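Local structure of putative lipoprotein (Clostridium perfringens ATCC 13124, 4R7R) at residues K51-D55 against S56-N60. The protein is of unknown function but is probably a lipoprotein and may bind lipid. Residues are numbered along the deposited sequence; the frame is centred on the assembly and turned at random.
Sequences KSLKD and SNFIN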
ATOM      1  N   LYS A  51       4.409  10.524  -1.784  1.00 39.38           N
ATOM      2  CA  LYS A  51       4.640  11.945  -2.011  1.00 44.23           C
ATOM      3  C   LYS A  51       3.425  12.583  -2.682  1.00 42.80           C
ATOM      4  O   LYS A  51       3.219  13.793  -2.591  1.00 36.36           O
ATOM      5  CB  LYS A  51       5.894  12.166  -2.863  1.00 37.32           C
ATOM      6  CG  LYS A  51       7.213  11.968  -2.116  1.00 45.28           C
ATOM      7  CD  LYS A  51       8.392  11.886  -3.093  1.00 49.81           C
ATOM      8  CE  LYS A  51       9.704  12.400  -2.487  1.00 57.09           C
ATOM      9  NZ  LYS A  51      10.234  11.552  -1.381  1.00 56.90           N
ATOM     10  N   SER A  52       2.622  11.760  -3.352  1.00 30.19           N
ATOM     11  CA  SER A  52       1.476  12.267  -4.098  1.00 36.22           C
ATOM     12  C   SER A  52       0.208  12.336  -3.223  1.00 34.72           C
ATOM     13  O   SER A  52      -0.780  12.982  -3.593  1.00 35.52           O
ATOM     14  CB  SER A  52       1.226  11.404  -5.338  1.00 29.72           C
ATOM     15  OG  SER A  52       0.566  10.190  -4.992  1.00 37.54           O
ATOM     16  N   LEU A  53       0.236  11.674  -2.068  1.00 33.61           N
ATOM     17  CA  LEU A  53      -0.939  11.648  -1.188  1.00 33.80           C
ATOM     18  C   LEU A  53      -1.274  13.015  -0.599  1.00 36.44           C
ATOM     19  O   LEU A  53      -0.428  13.679   0.016  1.00 38.35           O
ATOM     20  CB  LEU A  53      -0.750  10.658  -0.027  1.00 30.44           C
ATOM     21  CG  LEU A  53      -0.589   9.192  -0.398  1.00 27.28           C
ATOM     22  CD1 LEU A  53      -0.484   8.345   0.857  1.00 22.21           C
ATOM     23  CD2 LEU A  53      -1.723   8.743  -1.294  1.00 17.85           C
ATOM     24  N   LYS A  54      -2.523  13.418  -0.780  1.00 37.32           N
ATOM     25  CA  LYS A  54      -3.056  14.556  -0.057  1.00 42.19           C
ATOM     26  C   LYS A  54      -3.853  14.020   1.131  1.00 41.51           C
ATOM     27  O   LYS A  54      -4.194  12.834   1.178  1.00 39.48           O
ATOM     28  CB  LYS A  54      -3.928  15.419  -0.968  1.00 48.28           C
ATOM     29  CG  LYS A  54      -3.248  15.845  -2.268  1.00 55.25           C
ATOM     30  CD  LYS A  54      -4.275  16.115  -3.368  1.00 59.84           C
ATOM     31  CE  LYS A  54      -3.706  16.996  -4.493  1.00 67.63           C
ATOM     32  NZ  LYS A  54      -2.681  16.303  -5.348  1.00 69.65           N
ATOM     33  N   ASP A  55      -4.159  14.895   2.079  1.00 44.10           N
ATOM     34  CA  ASP A  55      -4.856  14.504   3.301  1.00 43.86           C
ATOM     35  C   ASP A  55      -6.267  13.958   3.061  1.00 38.48           C
ATOM     36  O   ASP A  55      -6.759  13.135   3.833  1.00 35.37           O
ATOM     37  CB  ASP A  55      -4.921  15.694   4.259  1.00 52.23           C
ATOM     38  CG  ASP A  55      -3.626  16.492   4.281  1.00 61.17           C
ATOM     39  OD1 ASP A  55      -2.850  16.355   5.262  1.00 64.16           O
ATOM     40  OD2 ASP A  55      -3.388  17.253   3.307  1.00 65.11           O
ATOM     41  N   SER A  56      -6.917  14.415   1.997  1.00 36.54           N
ATOM     42  CA  SER A  56      -8.262  13.954   1.672  1.00 36.30           C
ATOM     43  C   SER A  56      -8.281  12.514   1.148  1.00 34.75           C
ATOM     44  O   SER A  56      -9.348  11.929   0.973  1.00 36.68           O
ATOM     45  CB  SER A  56      -8.894  14.889   0.644  1.00 38.26           C
ATOM     46  OG  SER A  56      -8.041  15.041  -0.480  1.00 40.69           O
ATOM     47  N   ASN A  57      -7.103  11.950   0.890  1.00 31.46           N
ATOM     48  CA  ASN A  57      -6.996  10.557   0.480  1.00 28.40           C
ATOM     49  C   ASN A  57      -7.237   9.603   1.640  1.00 30.07           C
ATOM     50  O   ASN A  57      -7.534   8.435   1.432  1.00 32.37           O
ATOM     51  CB  ASN A  57      -5.623  10.284  -0.116  1.00 26.93           C
ATOM     52  CG  ASN A  57      -5.412  10.988  -1.438  1.00 27.33           C
ATOM     53  OD1 ASN A  57      -4.556  11.866  -1.553  1.00 31.09           O
ATOM     54  ND2 ASN A  57      -6.185  10.606  -2.443  1.00 24.09           N
ATOM     55  N   PHE A  58      -7.085  10.099   2.864  1.00 32.49           N
ATOM     56  CA  PHE A  58      -7.229   9.273   4.057  1.00 32.96           C
ATOM     57  C   PHE A  58      -8.666   9.253   4.529  1.00 36.30           C
ATOM     58  O   PHE A  58      -9.226  10.289   4.875  1.00 37.25           O
ATOM     59  CB  PHE A  58      -6.312   9.782   5.167  1.00 34.78           C
ATOM     60  CG  PHE A  58      -4.863   9.720   4.803  1.00 34.43           C
ATOM     61  CD1 PHE A  58      -4.141   8.542   4.976  1.00 33.38           C
ATOM     62  CD2 PHE A  58      -4.226  10.819   4.231  1.00 33.79           C
ATOM     63  CE1 PHE A  58      -2.791   8.465   4.615  1.00 29.99           C
ATOM     64  CE2 PHE A  58      -2.873  10.752   3.871  1.00 30.88           C
ATOM     65  CZ  PHE A  58      -2.157   9.565   4.067  1.00 28.65           C
ATOM     66  N   ILE A  59      -9.267   8.070   4.543  1.00 36.64           N
ATOM     67  CA  ILE A  59     -10.661   7.955   4.953  1.00 39.71           C
ATOM     68  C   ILE A  59     -10.820   7.117   6.225  1.00 45.26           C
ATOM     69  O   ILE A  59      -9.853   6.538   6.725  1.00 44.48           O
ATOM     70  CB  ILE A  59     -11.510   7.346   3.830  1.00 37.72           C
ATOM     71  CG1 ILE A  59     -11.029   5.927   3.505  1.00 30.59           C
ATOM     72  CG2 ILE A  59     -11.430   8.213   2.602  1.00 32.30           C
ATOM     73  CD1 ILE A  59     -11.836   5.233   2.462  1.00 30.17           C
ATOM     74  N   ASN A  60     -12.044   7.058   6.736  1.00 48.70           N
ATOM     75  CA  ASN A  60     -12.352   6.295   7.943  1.00 52.00           C
ATOM     76  C   ASN A  60     -12.409   4.785   7.732  1.00 48.33           C
ATOM     77  O   ASN A  60     -12.513   4.305   6.602  1.00 45.23           O
ATOM     78  CB  ASN A  60     -13.684   6.767   8.525  1.00 51.89           C
ATOM     79  CG  ASN A  60     -13.634   8.207   9.010  1.00 61.05           C
ATOM     80  OD1 ASN A  60     -13.165   8.486  10.115  1.00 61.20           O
ATOM     81  ND2 ASN A  60     -14.119   9.130   8.183  1.00 62.19           N
TER
HETATM   82  O   HOH W   1      -8.949  12.772   5.819  1.00 45.36           O
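Asn57 folds its side chain back over the turn to meet Lys54. Its OD1 accepts a hydrogen bond from the backbone of Lys54, 2.7 Å from Lys54 N to Asn57 OD1. The donor lies in the carbonyl plane of the amide, with a C=O...N angle of 156°. CG stands beside Asn57's own backbone N, chi1 -68°, which sends the amide back toward Lys54. The main chain answers in the reverse direction, from Asn57 N to Lys54 O at 3.1 Å. The other end of the amide is held too, since ND2 hydrogen-bonds to Asp109 OD2 and Ser106 O. The buried Asn57 amide is therefore fixed at both ends. Next along, Phe58 N hydrogen-bonds to Asp55 O at 3.2 Å. These two backbone bonds, each spanning three residues, mark a short 3-10 turn. It joins helix 45-52 to strand 58-59, at the edge of the antiparallel sheet beside strand 103-106. On the inner side Leu53 and Phe58 cross at about a right angle, with Leu53 CD1 3.8 Å from Phe58 CZ. Thr11 and Leu105 also touch both side chains. The outer side is looser. Lys54, Asp55 and Ser56 are exposed, and the end of the Lys54 side chain leads away from residues 56-60. At the strand start a water bridges two carbonyls, donating to Asp55 O and, at 2.7 Å, to Phe58 O.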